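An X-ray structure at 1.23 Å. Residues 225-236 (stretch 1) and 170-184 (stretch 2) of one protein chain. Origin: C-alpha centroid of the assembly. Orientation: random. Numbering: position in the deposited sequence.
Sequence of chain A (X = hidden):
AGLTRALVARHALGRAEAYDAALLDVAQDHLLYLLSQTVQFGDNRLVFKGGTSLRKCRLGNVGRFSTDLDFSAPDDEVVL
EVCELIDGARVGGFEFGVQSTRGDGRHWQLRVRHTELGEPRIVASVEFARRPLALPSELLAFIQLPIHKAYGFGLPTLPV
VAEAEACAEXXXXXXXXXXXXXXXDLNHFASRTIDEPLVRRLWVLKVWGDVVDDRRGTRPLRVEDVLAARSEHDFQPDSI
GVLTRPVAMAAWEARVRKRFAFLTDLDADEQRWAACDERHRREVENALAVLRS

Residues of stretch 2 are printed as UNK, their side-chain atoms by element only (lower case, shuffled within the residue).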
# COMPACT_ATOMS: atom_id res chain seq x y z
N ASP A 225 7.58 20.19 0.68
CA ASP A 225 6.33 19.49 0.37
C ASP A 225 6.05 18.38 1.38
O ASP A 225 4.88 18.07 1.66
CB ASP A 225 6.39 18.87 -1.03
CG ASP A 225 6.60 19.88 -2.14
OD1 ASP A 225 6.46 21.10 -1.93
OD2 ASP A 225 6.91 19.45 -3.28
N VAL A 226 7.09 17.77 1.92
CA VAL A 226 6.96 16.72 2.93
C VAL A 226 7.29 17.24 4.32
O VAL A 226 6.65 16.84 5.30
CB VAL A 226 7.83 15.50 2.55
CG1 VAL A 226 7.93 14.52 3.71
CG2 VAL A 226 7.29 14.82 1.31
N LEU A 227 8.30 18.11 4.43
CA LEU A 227 8.88 18.44 5.73
C LEU A 227 8.32 19.69 6.37
O LEU A 227 8.67 19.97 7.52
CB LEU A 227 10.41 18.57 5.62
CG LEU A 227 11.13 17.27 5.28
CD1 LEU A 227 12.63 17.49 5.38
CD2 LEU A 227 10.68 16.14 6.19
N ALA A 228 7.47 20.45 5.69
CA ALA A 228 6.83 21.57 6.36
C ALA A 228 5.88 21.03 7.44
O ALA A 228 5.29 19.96 7.30
CB ALA A 228 6.04 22.42 5.37
N ALA A 229 5.77 21.78 8.53
CA ALA A 229 4.88 21.37 9.60
C ALA A 229 3.46 21.31 9.08
O ALA A 229 2.97 22.25 8.43
CB ALA A 229 4.98 22.35 10.77
N ARG A 230 2.80 20.18 9.30
CA ARG A 230 1.40 20.03 8.94
C ARG A 230 0.58 19.92 10.21
O ARG A 230 1.04 19.39 11.23
CB ARG A 230 1.19 18.80 8.04
CG ARG A 230 1.80 18.92 6.63
CD ARG A 230 1.59 17.65 5.76
NE ARG A 230 2.45 17.65 4.58
CZ ARG A 230 2.40 16.74 3.61
NH1 ARG A 230 1.54 15.73 3.68
NH2 ARG A 230 3.20 16.83 2.56
N SER A 231 -0.63 20.45 10.17
CA SER A 231 -1.57 20.31 11.27
C SER A 231 -2.50 19.14 10.98
O SER A 231 -2.68 18.73 9.84
CB SER A 231 -2.35 21.62 11.44
OG SER A 231 -3.67 21.40 11.89
N GLU A 232 -3.08 18.58 12.05
CA GLU A 232 -4.03 17.48 11.87
C GLU A 232 -5.14 17.85 10.90
O GLU A 232 -5.67 16.99 10.18
CB GLU A 232 -4.61 17.02 13.21
CG GLU A 232 -5.80 17.83 13.68
CD GLU A 232 -6.25 17.44 15.07
OE1 GLU A 232 -5.38 17.37 15.97
OE2 GLU A 232 -7.46 17.24 15.28
N HIS A 233 -5.49 19.14 10.83
CA HIS A 233 -6.51 19.59 9.91
C HIS A 233 -6.04 19.59 8.47
O HIS A 233 -6.87 19.72 7.57
CB HIS A 233 -7.00 20.97 10.35
CG HIS A 233 -7.55 20.98 11.74
ND1 HIS A 233 -8.66 20.24 12.10
CD2 HIS A 233 -7.11 21.58 12.87
CE1 HIS A 233 -8.89 20.41 13.39
NE2 HIS A 233 -7.97 21.22 13.88
N ASP A 234 -4.74 19.44 8.23
CA ASP A 234 -4.23 19.34 6.87
C ASP A 234 -4.38 17.94 6.28
O ASP A 234 -4.16 17.77 5.08
CB ASP A 234 -2.76 19.77 6.83
CG ASP A 234 -2.55 21.21 7.32
OD1 ASP A 234 -3.25 22.12 6.83
OD2 ASP A 234 -1.70 21.42 8.21
N PHE A 235 -4.76 16.94 7.08
CA PHE A 235 -4.81 15.55 6.64
C PHE A 235 -6.25 15.12 6.37
O PHE A 235 -7.17 15.53 7.07
CB PHE A 235 -4.24 14.61 7.70
CG PHE A 235 -2.77 14.76 7.93
CD1 PHE A 235 -1.85 14.00 7.22
CD2 PHE A 235 -2.29 15.65 8.88
CE1 PHE A 235 -0.50 14.14 7.44
CE2 PHE A 235 -0.94 15.79 9.10
CZ PHE A 235 -0.04 15.03 8.38
N GLN A 236 -6.42 14.27 5.36
CA GLN A 236 -7.70 13.60 5.14
C GLN A 236 -7.81 12.41 6.09
O GLN A 236 -6.96 11.51 6.04
CB GLN A 236 -7.78 13.08 3.71
CG GLN A 236 -8.08 14.12 2.64
CD GLN A 236 -8.29 13.48 1.28
OE1 GLN A 236 -8.77 12.35 1.18
NE2 GLN A 236 -7.92 14.20 0.22
N UNK A 170 5.28 5.85 -0.36
CA UNK A 170 4.46 6.57 0.62
C UNK A 170 4.83 8.04 0.65
O UNK A 170 3.96 8.92 0.67
c UNK A 170 3.86 4.68 2.24
c UNK A 170 2.38 4.97 2.45
c UNK A 170 4.63 5.96 2.00
c UNK A 170 1.60 3.69 2.43
n UNK A 170 0.18 3.98 2.73
N UNK A 171 6.13 8.33 0.63
CA UNK A 171 6.58 9.72 0.63
C UNK A 171 6.19 10.44 -0.65
O UNK A 171 5.95 11.66 -0.63
c UNK A 171 8.64 9.30 2.15
c UNK A 171 10.15 9.03 2.08
c UNK A 171 8.30 10.35 3.21
c UNK A 171 8.10 9.74 0.80
N UNK A 172 6.16 9.72 -1.77
CA UNK A 172 5.78 10.34 -3.03
C UNK A 172 4.32 10.76 -3.01
O UNK A 172 3.97 11.82 -3.54
c UNK A 172 6.05 9.37 -4.19
N UNK A 173 3.45 9.97 -2.42
CA UNK A 173 2.06 10.41 -2.31
C UNK A 173 1.90 11.49 -1.26
O UNK A 173 1.16 12.46 -1.47
c UNK A 173 1.15 9.24 -2.01
c UNK A 173 -0.30 9.69 -1.87
c UNK A 173 -1.27 8.58 -2.21
n UNK A 173 -2.41 6.03 -2.41
c UNK A 173 -1.86 6.39 -1.26
n UNK A 173 -1.30 7.59 -1.14
n UNK A 173 -1.85 5.55 -0.23
N UNK A 174 2.59 11.34 -0.12
CA UNK A 174 2.53 12.34 0.95
C UNK A 174 2.91 13.71 0.43
O UNK A 174 2.37 14.73 0.89
c UNK A 174 4.32 13.41 3.87
c UNK A 174 2.31 12.20 4.26
o UNK A 174 3.12 14.24 7.19
c UNK A 174 3.19 13.66 5.94
c UNK A 174 4.23 13.98 5.12
c UNK A 174 3.35 12.53 3.41
c UNK A 174 2.21 12.77 5.52
c UNK A 174 3.49 11.89 2.05
N UNK A 175 3.84 13.77 -0.52
CA UNK A 175 4.28 15.02 -1.10
C UNK A 175 3.16 15.72 -1.85
O UNK A 175 3.19 16.95 -2.00
c UNK A 175 5.45 14.68 -2.02
n UNK A 175 5.86 18.97 -6.07
c UNK A 175 5.34 15.93 -4.16
n UNK A 175 5.68 17.25 -4.60
n UNK A 175 4.93 16.99 -6.76
c UNK A 175 5.98 15.81 -2.80
c UNK A 175 5.48 17.74 -5.81
N UNK A 176 2.20 14.96 -2.37
CA UNK A 176 1.12 15.50 -3.18
C UNK A 176 -0.14 15.77 -2.38
O UNK A 176 -0.80 16.80 -2.59
c UNK A 176 -2.30 12.27 -5.51
n UNK A 176 -1.08 12.67 -5.86
c UNK A 176 -0.50 14.92 -5.07
c UNK A 176 -0.75 14.03 -6.27
n UNK A 176 -3.33 13.11 -5.53
n UNK A 176 -2.48 11.00 -5.15
c UNK A 176 0.79 14.55 -4.33
N UNK A 177 -0.51 14.86 -1.47
CA UNK A 177 -1.73 14.98 -0.70
C UNK A 177 -1.51 14.34 0.67
O UNK A 177 -0.85 13.30 0.78
c UNK A 177 -4.21 14.57 -0.69
c UNK A 177 -2.68 12.85 -1.67
c UNK A 177 -2.92 14.34 -1.45
N UNK A 178 -2.06 14.97 1.71
CA UNK A 178 -1.85 14.54 3.09
C UNK A 178 -2.98 13.60 3.50
O UNK A 178 -4.12 14.04 3.66
c UNK A 178 -1.78 15.76 4.00
N UNK A 179 -2.66 12.32 3.66
CA UNK A 179 -3.64 11.30 4.03
C UNK A 179 -3.26 10.70 5.37
O UNK A 179 -2.11 10.28 5.57
c UNK A 179 -3.70 10.19 2.97
c UNK A 179 -5.18 11.43 1.35
c UNK A 179 -3.91 10.58 1.51
c UNK A 179 -3.95 9.35 0.61
N UNK A 180 -4.22 10.60 6.29
CA UNK A 180 -3.91 10.06 7.61
C UNK A 180 -3.40 8.63 7.55
O UNK A 180 -2.55 8.24 8.36
c UNK A 180 -5.13 10.14 8.53
N UNK A 181 -3.90 7.81 6.61
CA UNK A 181 -3.42 6.44 6.52
C UNK A 181 -1.96 6.41 6.10
O UNK A 181 -1.18 5.58 6.59
c UNK A 181 -8.84 3.93 4.60
n UNK A 181 -7.99 4.79 5.15
c UNK A 181 -4.28 5.63 5.54
n UNK A 181 -10.13 3.95 4.95
c UNK A 181 -6.57 4.84 4.84
n UNK A 181 -8.41 3.04 3.72
c UNK A 181 -5.75 5.50 5.95
N UNK A 182 -1.56 7.34 5.23
CA UNK A 182 -0.15 7.41 4.84
C UNK A 182 0.70 7.91 6.00
O UNK A 182 1.81 7.43 6.21
c UNK A 182 0.04 8.35 3.66
c UNK A 182 -0.44 7.77 2.34
o UNK A 182 -0.56 8.56 1.38
o UNK A 182 -0.72 6.56 2.26
N UNK A 183 0.19 8.89 6.76
CA UNK A 183 0.91 9.36 7.94
C UNK A 183 1.13 8.22 8.94
O UNK A 183 2.22 8.06 9.49
c UNK A 183 -0.34 12.04 10.50
c UNK A 183 0.65 11.03 9.93
c UNK A 183 0.12 10.49 8.60
c UNK A 183 2.03 11.66 9.75
N UNK A 184 0.09 7.42 9.18
CA UNK A 184 0.23 6.27 10.07
C UNK A 184 1.33 5.34 9.59
O UNK A 184 2.16 4.86 10.37
c UNK A 184 -1.30 4.39 12.41
o UNK A 184 -0.62 0.98 13.52
c UNK A 184 -1.11 5.53 10.18
c UNK A 184 -1.01 4.31 11.05
c UNK A 184 -0.75 2.08 12.69
c UNK A 184 -0.45 1.98 11.35
c UNK A 184 -1.18 3.28 13.23
c UNK A 184 -0.57 3.09 10.54
O HOH W 1 2.42 19.43 0.00
O HOH W 2 -6.23 8.59 4.92

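Position 170 carries four carbons in a row ending in nitrogen, a lysine, out of reach of stretch 1: Lys 170. At 171 four carbons fork at the second, which makes Leu 171; its CD2 lies 4.2 Å from Val 226 CG1. Position 172 has one carbon, pointing away: Ala 172. At 173, three carbons, a nitrogen and a carbon bearing two more nitrogens spell Arg 173, with no contact across.

Position 174 has one carbon, then a six-carbon ring bearing an oxygen. The guanidinium of Arg 230 lies flat on it, centres 3.9 Å apart and planes at 16°. This is Tyr 174, and its CD2 also packs 3.8 Å from Val 226 CG1. Position 175 shows another guanidinium on three carbons, held edge-on by Asp 225: Arg 175. Its NE and NH1 both donate to Asp 225 OD2, at 2.8 and 3.0 Å, in a salt bridge. Position 176 has the same atoms but points away from stretch 1, so Arg 176 adds nothing here.

Position 177 has one carbon carrying two more, Val 177; its CG2 meets Gln 236 NE2 at 3.8 Å. Position 178 has a single carbon directed toward stretch 1, Ala 178, whose CB sits 3.3 Å from Asp 234 O and 3.7 Å from Phe 235 CD1. At position 179, the N-cap position before a helix, four carbons fork at the second; this is Leu 179. Its CB points away, yet CD2 comes within 3.7 Å of Gln 236 OE1.

Position 180 has one carbon, CB, 3.4 Å from Gln 236 O: Ala 180, whose backbone N also donates to that oxygen. At 181, three carbons and a guanidinium give Arg 181, whose side chain makes no contact across. Position 182 has two carbons, the second with two oxygens: Asp 182, which pairs with Lys 170 and Arg 173 within its own stretch. Position 183, four carbons forked at the second, is Leu 183; its CD2 lies over the face of the Phe 235 ring, 3.7 Å from CZ of Phe 235. Position 184, a six-carbon ring with oxygen on one carbon, is Tyr 184, out of reach.

The contact combines two kinds of grip. Arg 230 stacks on the Tyr 174 ring while its NH1 donates to Tyr 174 O at 3.1 Å, so one side chain reads both ring and backbone. Farther along, a single beta bridge sets the register: Gln 236 N donates to Ala 178 O at 2.9 Å, and Ala 180 N donates to Gln 236 O at 2.9 Å. Phe 235 fills the space between, touching Tyr 174, Ala 178 and Leu 183.

Stretch 2 170-184: KLARYRRVALARDLY
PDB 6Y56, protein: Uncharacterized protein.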